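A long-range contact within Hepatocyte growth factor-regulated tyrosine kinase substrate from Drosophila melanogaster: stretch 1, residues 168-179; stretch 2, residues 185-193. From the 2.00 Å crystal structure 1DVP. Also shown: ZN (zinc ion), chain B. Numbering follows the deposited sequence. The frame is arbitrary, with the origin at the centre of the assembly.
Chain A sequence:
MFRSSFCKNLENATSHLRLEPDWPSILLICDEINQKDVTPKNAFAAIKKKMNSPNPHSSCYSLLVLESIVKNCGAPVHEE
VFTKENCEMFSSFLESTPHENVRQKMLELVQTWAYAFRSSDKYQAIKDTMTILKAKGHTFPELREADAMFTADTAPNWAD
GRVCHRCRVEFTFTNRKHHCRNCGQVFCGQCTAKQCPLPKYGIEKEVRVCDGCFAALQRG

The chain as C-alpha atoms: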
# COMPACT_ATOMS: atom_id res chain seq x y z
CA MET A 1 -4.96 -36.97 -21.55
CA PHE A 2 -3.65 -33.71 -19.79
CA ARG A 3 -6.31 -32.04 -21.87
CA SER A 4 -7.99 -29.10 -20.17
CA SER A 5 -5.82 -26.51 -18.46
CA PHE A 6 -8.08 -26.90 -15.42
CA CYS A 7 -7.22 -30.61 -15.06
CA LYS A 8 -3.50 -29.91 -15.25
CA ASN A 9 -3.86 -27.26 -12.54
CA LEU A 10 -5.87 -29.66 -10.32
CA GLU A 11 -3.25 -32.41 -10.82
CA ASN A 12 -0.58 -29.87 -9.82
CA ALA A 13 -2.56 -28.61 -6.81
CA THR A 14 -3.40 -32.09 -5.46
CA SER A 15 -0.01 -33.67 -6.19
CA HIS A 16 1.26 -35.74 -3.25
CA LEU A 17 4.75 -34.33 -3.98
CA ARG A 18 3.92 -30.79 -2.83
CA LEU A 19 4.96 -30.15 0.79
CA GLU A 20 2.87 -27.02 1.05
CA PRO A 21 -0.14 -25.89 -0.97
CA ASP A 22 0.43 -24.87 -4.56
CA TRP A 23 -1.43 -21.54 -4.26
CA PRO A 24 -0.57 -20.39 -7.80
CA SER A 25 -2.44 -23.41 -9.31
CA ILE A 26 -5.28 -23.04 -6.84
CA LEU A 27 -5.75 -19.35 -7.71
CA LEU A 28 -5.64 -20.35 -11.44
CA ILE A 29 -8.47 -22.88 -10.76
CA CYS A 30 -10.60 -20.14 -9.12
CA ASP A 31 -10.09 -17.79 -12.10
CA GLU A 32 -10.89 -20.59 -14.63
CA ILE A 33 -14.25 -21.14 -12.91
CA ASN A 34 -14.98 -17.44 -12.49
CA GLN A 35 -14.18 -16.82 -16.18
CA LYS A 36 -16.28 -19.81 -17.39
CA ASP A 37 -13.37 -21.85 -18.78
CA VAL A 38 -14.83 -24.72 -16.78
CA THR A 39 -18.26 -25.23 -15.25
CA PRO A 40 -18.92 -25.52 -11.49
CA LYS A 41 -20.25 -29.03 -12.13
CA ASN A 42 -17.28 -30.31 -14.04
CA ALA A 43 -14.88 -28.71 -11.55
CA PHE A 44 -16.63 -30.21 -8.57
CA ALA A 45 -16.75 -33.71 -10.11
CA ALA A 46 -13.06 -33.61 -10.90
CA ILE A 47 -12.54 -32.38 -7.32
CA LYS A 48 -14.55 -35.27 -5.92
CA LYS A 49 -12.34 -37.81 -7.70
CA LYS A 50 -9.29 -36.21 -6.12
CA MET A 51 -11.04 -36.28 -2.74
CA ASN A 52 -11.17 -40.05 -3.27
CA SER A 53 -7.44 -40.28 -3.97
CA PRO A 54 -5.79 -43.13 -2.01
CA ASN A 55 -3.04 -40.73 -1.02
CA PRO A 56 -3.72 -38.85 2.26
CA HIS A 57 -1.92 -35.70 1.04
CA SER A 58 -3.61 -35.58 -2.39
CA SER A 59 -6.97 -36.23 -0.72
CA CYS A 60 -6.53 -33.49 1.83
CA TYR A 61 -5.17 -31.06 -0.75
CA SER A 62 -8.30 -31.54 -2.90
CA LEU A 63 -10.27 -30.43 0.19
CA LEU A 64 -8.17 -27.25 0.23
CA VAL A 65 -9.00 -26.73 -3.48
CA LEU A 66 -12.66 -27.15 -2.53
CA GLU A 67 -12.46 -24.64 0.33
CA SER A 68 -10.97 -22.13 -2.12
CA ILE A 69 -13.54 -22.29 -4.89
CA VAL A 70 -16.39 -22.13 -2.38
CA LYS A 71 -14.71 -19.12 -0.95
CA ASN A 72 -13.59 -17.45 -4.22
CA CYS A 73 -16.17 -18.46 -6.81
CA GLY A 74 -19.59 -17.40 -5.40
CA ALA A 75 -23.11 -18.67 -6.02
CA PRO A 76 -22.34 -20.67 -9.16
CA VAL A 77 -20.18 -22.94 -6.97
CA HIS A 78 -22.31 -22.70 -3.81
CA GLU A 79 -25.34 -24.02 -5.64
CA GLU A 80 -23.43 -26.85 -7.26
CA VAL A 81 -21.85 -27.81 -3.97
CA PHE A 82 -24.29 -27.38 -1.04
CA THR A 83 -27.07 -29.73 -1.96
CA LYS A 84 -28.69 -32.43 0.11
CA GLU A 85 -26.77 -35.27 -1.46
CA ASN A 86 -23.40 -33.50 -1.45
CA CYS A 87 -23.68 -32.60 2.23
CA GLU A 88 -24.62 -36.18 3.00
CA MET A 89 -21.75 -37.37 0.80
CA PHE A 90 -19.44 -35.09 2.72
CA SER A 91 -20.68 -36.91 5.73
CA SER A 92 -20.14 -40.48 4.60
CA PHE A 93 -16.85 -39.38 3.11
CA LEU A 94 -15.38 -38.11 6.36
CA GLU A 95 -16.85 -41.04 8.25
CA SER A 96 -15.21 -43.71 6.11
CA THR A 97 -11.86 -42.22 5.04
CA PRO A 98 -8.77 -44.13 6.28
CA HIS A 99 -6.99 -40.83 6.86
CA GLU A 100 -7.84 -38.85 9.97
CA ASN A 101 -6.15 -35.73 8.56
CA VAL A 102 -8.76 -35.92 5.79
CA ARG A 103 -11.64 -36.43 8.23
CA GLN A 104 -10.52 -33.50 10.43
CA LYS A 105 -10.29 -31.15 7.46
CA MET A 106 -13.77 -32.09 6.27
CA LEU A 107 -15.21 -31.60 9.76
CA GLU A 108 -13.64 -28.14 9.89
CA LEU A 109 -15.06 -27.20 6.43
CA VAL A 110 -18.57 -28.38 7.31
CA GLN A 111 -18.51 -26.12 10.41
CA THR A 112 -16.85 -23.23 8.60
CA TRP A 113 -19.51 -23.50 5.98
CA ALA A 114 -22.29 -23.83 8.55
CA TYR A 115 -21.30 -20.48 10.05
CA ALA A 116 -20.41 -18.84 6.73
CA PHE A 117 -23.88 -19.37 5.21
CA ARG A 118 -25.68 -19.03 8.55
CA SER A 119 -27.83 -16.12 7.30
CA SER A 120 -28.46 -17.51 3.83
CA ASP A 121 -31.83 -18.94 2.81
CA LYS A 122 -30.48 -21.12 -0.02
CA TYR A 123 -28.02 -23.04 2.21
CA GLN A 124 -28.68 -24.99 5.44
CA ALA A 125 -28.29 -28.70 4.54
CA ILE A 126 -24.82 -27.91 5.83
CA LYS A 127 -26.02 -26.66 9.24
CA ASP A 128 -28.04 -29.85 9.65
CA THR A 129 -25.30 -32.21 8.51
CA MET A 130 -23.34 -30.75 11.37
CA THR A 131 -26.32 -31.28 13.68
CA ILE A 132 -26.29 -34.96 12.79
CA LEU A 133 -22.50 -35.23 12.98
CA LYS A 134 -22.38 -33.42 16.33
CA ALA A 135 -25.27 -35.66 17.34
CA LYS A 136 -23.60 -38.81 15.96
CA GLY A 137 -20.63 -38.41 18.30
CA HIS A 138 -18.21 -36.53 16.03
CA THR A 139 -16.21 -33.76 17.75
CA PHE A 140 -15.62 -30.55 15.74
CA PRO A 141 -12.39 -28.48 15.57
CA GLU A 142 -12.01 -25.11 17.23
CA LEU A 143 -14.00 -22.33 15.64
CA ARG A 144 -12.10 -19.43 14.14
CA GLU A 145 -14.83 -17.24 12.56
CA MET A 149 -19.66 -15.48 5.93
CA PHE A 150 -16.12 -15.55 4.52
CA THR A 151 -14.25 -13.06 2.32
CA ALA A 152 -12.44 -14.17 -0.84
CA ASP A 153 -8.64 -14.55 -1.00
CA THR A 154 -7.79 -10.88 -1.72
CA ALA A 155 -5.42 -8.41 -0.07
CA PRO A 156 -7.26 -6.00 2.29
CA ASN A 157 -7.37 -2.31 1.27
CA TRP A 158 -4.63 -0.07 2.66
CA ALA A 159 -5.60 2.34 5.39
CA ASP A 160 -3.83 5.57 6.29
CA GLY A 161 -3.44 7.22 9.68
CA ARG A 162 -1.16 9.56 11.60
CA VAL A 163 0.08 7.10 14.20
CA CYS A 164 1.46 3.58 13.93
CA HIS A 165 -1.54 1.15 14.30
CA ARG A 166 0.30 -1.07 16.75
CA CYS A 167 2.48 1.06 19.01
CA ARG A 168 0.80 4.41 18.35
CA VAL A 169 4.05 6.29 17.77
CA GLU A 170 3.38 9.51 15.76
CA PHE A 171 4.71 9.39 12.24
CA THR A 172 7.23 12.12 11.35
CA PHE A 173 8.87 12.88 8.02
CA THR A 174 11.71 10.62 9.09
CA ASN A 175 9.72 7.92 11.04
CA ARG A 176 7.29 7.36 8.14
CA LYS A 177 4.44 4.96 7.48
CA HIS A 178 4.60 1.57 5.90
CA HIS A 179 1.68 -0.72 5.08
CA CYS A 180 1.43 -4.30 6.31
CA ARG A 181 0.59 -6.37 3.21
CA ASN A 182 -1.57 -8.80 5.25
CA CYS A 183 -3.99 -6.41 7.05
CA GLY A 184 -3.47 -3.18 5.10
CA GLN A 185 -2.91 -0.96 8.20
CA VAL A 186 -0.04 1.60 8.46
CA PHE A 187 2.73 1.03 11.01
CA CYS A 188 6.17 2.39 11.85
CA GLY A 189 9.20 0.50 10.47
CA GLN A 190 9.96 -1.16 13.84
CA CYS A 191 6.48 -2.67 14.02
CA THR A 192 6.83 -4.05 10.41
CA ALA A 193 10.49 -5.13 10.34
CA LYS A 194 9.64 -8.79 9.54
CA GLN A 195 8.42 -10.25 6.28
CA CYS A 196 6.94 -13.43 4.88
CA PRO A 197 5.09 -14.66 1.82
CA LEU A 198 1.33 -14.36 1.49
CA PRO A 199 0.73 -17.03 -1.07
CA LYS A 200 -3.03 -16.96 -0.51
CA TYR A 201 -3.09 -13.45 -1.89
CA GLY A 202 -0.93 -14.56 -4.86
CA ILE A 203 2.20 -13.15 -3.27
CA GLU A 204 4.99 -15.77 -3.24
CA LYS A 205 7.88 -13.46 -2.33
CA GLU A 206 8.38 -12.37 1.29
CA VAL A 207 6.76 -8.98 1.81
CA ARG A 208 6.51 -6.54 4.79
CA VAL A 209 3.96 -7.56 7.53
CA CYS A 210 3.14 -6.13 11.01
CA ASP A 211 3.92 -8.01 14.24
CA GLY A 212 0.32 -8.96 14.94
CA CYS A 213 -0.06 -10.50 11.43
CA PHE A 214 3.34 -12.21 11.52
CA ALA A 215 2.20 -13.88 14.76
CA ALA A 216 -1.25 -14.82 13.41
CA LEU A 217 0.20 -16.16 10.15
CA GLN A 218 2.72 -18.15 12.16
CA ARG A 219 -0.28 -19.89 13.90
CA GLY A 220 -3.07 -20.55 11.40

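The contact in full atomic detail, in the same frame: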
# COMPACT_ATOMS: atom_id res chain seq x y z
N ARG A 168 1.32 3.06 18.30
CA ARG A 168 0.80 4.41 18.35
C ARG A 168 1.84 5.50 18.24
O ARG A 168 1.54 6.68 18.47
CB ARG A 168 -0.06 4.65 19.62
CG ARG A 168 -1.05 3.52 19.94
CD ARG A 168 -1.97 3.17 18.74
NE ARG A 168 -2.95 4.19 18.46
CZ ARG A 168 -3.83 4.12 17.45
NH1 ARG A 168 -3.82 3.05 16.66
NH2 ARG A 168 -4.70 5.09 17.24
N VAL A 169 3.07 5.19 17.88
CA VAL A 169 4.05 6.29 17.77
C VAL A 169 3.57 7.26 16.64
O VAL A 169 3.00 6.81 15.62
CB VAL A 169 5.46 5.73 17.44
CG1 VAL A 169 5.40 5.07 16.07
CG2 VAL A 169 6.52 6.80 17.52
N GLU A 170 3.82 8.55 16.78
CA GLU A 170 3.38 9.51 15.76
C GLU A 170 4.35 9.52 14.62
O GLU A 170 5.57 9.65 14.84
CB GLU A 170 3.25 10.93 16.33
CG GLU A 170 2.23 11.07 17.38
CD GLU A 170 2.04 12.52 17.85
OE1 GLU A 170 2.96 13.35 17.78
OE2 GLU A 170 0.94 12.84 18.32
N PHE A 171 3.83 9.38 13.39
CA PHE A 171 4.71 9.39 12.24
C PHE A 171 5.30 10.78 12.10
O PHE A 171 4.65 11.74 12.40
CB PHE A 171 3.95 9.05 10.94
CG PHE A 171 3.44 7.62 10.88
CD1 PHE A 171 2.10 7.36 10.69
CD2 PHE A 171 4.33 6.54 11.04
CE1 PHE A 171 1.62 6.09 10.66
CE2 PHE A 171 3.87 5.26 11.02
CZ PHE A 171 2.51 5.00 10.83
N THR A 172 6.54 10.86 11.64
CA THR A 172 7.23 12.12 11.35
C THR A 172 7.65 12.02 9.90
O THR A 172 7.32 11.06 9.23
CB THR A 172 8.49 12.31 12.24
OG1 THR A 172 9.43 11.24 12.01
CG2 THR A 172 8.06 12.30 13.74
N PHE A 173 8.40 12.99 9.40
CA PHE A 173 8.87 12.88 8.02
C PHE A 173 10.00 11.87 7.94
O PHE A 173 10.25 11.28 6.90
CB PHE A 173 9.33 14.23 7.50
CG PHE A 173 8.22 15.14 7.24
CD1 PHE A 173 7.90 16.16 8.15
CD2 PHE A 173 7.41 14.96 6.10
CE1 PHE A 173 6.78 17.01 7.92
CE2 PHE A 173 6.28 15.82 5.87
CZ PHE A 173 5.98 16.83 6.79
N THR A 174 10.65 11.63 9.06
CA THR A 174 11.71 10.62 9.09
C THR A 174 11.23 9.21 9.58
O THR A 174 11.72 8.19 9.13
CB THR A 174 12.86 11.13 9.99
OG1 THR A 174 13.38 12.32 9.39
CG2 THR A 174 13.99 10.05 10.14
N ASN A 175 10.28 9.16 10.50
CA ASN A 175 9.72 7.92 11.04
C ASN A 175 8.38 7.79 10.30
O ASN A 175 7.35 8.02 10.86
CB ASN A 175 9.53 8.06 12.55
CG ASN A 175 9.28 6.75 13.27
OD1 ASN A 175 9.12 5.71 12.66
ND2 ASN A 175 9.23 6.80 14.62
N ARG A 176 8.44 7.43 9.02
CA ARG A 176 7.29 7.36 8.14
C ARG A 176 6.49 6.05 8.16
O ARG A 176 6.92 5.01 8.69
CB ARG A 176 7.77 7.66 6.72
CG ARG A 176 8.73 6.59 6.19
CD ARG A 176 9.10 6.84 4.71
NE ARG A 176 10.09 5.88 4.27
CZ ARG A 176 9.87 4.75 3.61
NH1 ARG A 176 8.63 4.34 3.24
NH2 ARG A 176 10.95 3.99 3.38
N LYS A 177 5.33 6.11 7.52
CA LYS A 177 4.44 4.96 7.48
C LYS A 177 4.84 3.91 6.48
O LYS A 177 5.60 4.15 5.52
CB LYS A 177 3.02 5.43 7.20
CG LYS A 177 2.90 6.24 5.92
CD LYS A 177 1.49 6.93 5.85
CE LYS A 177 1.14 7.54 7.19
NZ LYS A 177 1.58 8.99 7.32
N HIS A 178 4.35 2.71 6.75
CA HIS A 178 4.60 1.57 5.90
C HIS A 178 3.34 0.75 6.02
O HIS A 178 2.77 0.71 7.12
CB HIS A 178 5.77 0.71 6.42
CG HIS A 178 7.06 1.44 6.53
ND1 HIS A 178 7.95 1.57 5.46
CD2 HIS A 178 7.59 2.15 7.56
CE1 HIS A 178 8.96 2.34 5.84
NE2 HIS A 178 8.76 2.71 7.11
N HIS A 179 2.86 0.13 4.93
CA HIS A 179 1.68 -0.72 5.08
C HIS A 179 2.06 -2.19 5.27
O HIS A 179 3.04 -2.71 4.66
CB HIS A 179 0.74 -0.63 3.84
CG HIS A 179 0.12 0.72 3.65
ND1 HIS A 179 0.80 1.80 3.12
CD2 HIS A 179 -1.14 1.16 3.91
CE1 HIS A 179 -0.01 2.84 3.07
NE2 HIS A 179 -1.19 2.48 3.54
N GLN A 185 -3.09 -2.14 7.31
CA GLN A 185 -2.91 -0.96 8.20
C GLN A 185 -1.52 -0.34 8.00
O GLN A 185 -0.65 -1.01 7.40
CB GLN A 185 -3.05 -1.36 9.68
CG GLN A 185 -4.51 -1.33 10.11
CD GLN A 185 -5.01 0.11 10.18
OE1 GLN A 185 -4.23 1.13 10.09
NE2 GLN A 185 -6.28 0.23 10.37
N VAL A 186 -1.33 0.87 8.55
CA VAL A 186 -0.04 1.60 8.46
C VAL A 186 0.57 1.43 9.84
O VAL A 186 -0.17 1.43 10.82
CB VAL A 186 -0.15 3.14 8.16
CG1 VAL A 186 -0.51 3.36 6.67
CG2 VAL A 186 -1.21 3.75 9.03
N PHE A 187 1.89 1.25 9.84
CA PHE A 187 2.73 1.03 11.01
C PHE A 187 4.09 1.71 10.78
O PHE A 187 4.46 2.06 9.62
CB PHE A 187 3.03 -0.48 11.18
CG PHE A 187 1.79 -1.35 11.23
CD1 PHE A 187 1.09 -1.72 10.08
CD2 PHE A 187 1.35 -1.85 12.46
CE1 PHE A 187 -0.04 -2.57 10.14
CE2 PHE A 187 0.24 -2.67 12.54
CZ PHE A 187 -0.47 -3.05 11.36
N CYS A 188 4.83 1.86 11.89
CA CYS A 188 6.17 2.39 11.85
C CYS A 188 7.05 1.19 11.35
O CYS A 188 6.61 0.06 11.25
CB CYS A 188 6.65 2.82 13.25
SG CYS A 188 6.78 1.44 14.43
N GLY A 189 8.28 1.50 10.97
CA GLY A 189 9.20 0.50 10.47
C GLY A 189 9.53 -0.56 11.54
O GLY A 189 9.62 -1.73 11.20
N GLN A 190 9.68 -0.17 12.81
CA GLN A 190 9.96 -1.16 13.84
C GLN A 190 8.80 -2.08 14.13
O GLN A 190 9.04 -3.14 14.64
CB GLN A 190 10.45 -0.53 15.18
CG GLN A 190 11.56 0.39 14.94
CD GLN A 190 11.86 1.17 16.18
OE1 GLN A 190 12.49 0.66 17.11
NE2 GLN A 190 11.35 2.38 16.25
N CYS A 191 7.56 -1.70 13.83
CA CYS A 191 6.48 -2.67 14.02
C CYS A 191 6.21 -3.53 12.76
O CYS A 191 5.33 -4.36 12.78
CB CYS A 191 5.16 -1.98 14.42
SG CYS A 191 5.18 -1.36 16.17
N THR A 192 6.97 -3.31 11.68
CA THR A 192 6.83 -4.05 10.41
C THR A 192 8.22 -4.37 9.87
O THR A 192 8.50 -4.19 8.69
CB THR A 192 6.03 -3.20 9.31
OG1 THR A 192 6.52 -1.85 9.27
CG2 THR A 192 4.60 -3.19 9.65
N ALA A 193 9.11 -4.83 10.76
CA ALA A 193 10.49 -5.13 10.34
C ALA A 193 10.65 -6.60 9.86
O ALA A 193 11.72 -7.01 9.39
CB ALA A 193 11.49 -4.78 11.54
ZN ZN B . 4.98 0.95 15.64
O HOH W 1 8.86 4.15 10.31
O HOH W 2 10.35 3.05 13.09
O HOH W 3 8.91 3.73 15.76

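The two stretches meet as a short antiparallel ladder, burying 504 Å² between them. His-178 and Phe-187 form the hydrogen-bonded pair. Phe-187 N donates to His-178 O at 2.9 Å, with a good angle of 157°. The return bond, His-178 N to Phe-187 O, is also 2.9 Å long, but its angle of 127° makes it weak. Both backbone groups of each residue are thus used within the pair. The two carbonyl oxygens, His-178 O and Phe-187 O, lie 3.3 Å apart; both are acceptors, so no bond joins them.

The next pair, His-179 and Val-186, is non-hydrogen-bonded, and the chains draw in to a CA-CA distance of 4.4 Å. CA-H...O contacts supplement the ladder here. Val-186 CA lies 3.2 Å from His-178 O, and His-179 CA lies 3.3 Å from Gln-185 O. Val-186 N takes its acceptor from its own stretch, donating to Gln-185 OE1 at 3.3 Å.

His-179 and Val-186 project to the same face of the sheet. Val-186 CG1 sits over the imidazole face, 3.6 Å from the centroid of the His-179 ring, in a CH-pi contact. Both ring nitrogens of His-179 are hydrogen-bonded elsewhere in the structure. The other methyl, Val-186 CG2, meets the edge of the Phe-171 ring, 4.0 Å from Phe-171 CE1. Apolar packing continues where Val-169 CG1 touches Cys-188 CB at 3.8 Å.

His-178 and Phe-187 project to the opposite face. His-178 CD2 comes within 3.5 Å of Gly-189 N, a contact without a hydrogen bond. His-178 ND1 is bonded elsewhere in the structure.

Gly-189 N is instead satisfied by water 1, whose oxygen accepts from it at 2.8 Å. That water donates to Asn-175 OD1 at 2.8 Å and to Arg-176 O at 2.7 Å, so it bridges the two stretches. Water 2 also donates to Asn-175 OD1, at 3.0 Å, and accepts a weak bond from Gln-190 N at 3.3 Å. Water 3 accepts from Asn-175 ND2 at 3.3 Å and, weakly, from Gln-190 NE2 at 2.8 Å. Asn-175 is therefore linked to stretch 2 through water at both ends of its amide.

Gly-189 to Thr-192 form a type I turn, closed by Thr-192 N to Gly-189 O at 3.1 Å. Thr-192 OG1 donates to Cys-188 O at 2.8 Å. Zinc is bound by Cys-188 SG at 2.2 Å and Cys-191 SG at 2.4 Å, with two further ligands elsewhere in the structure.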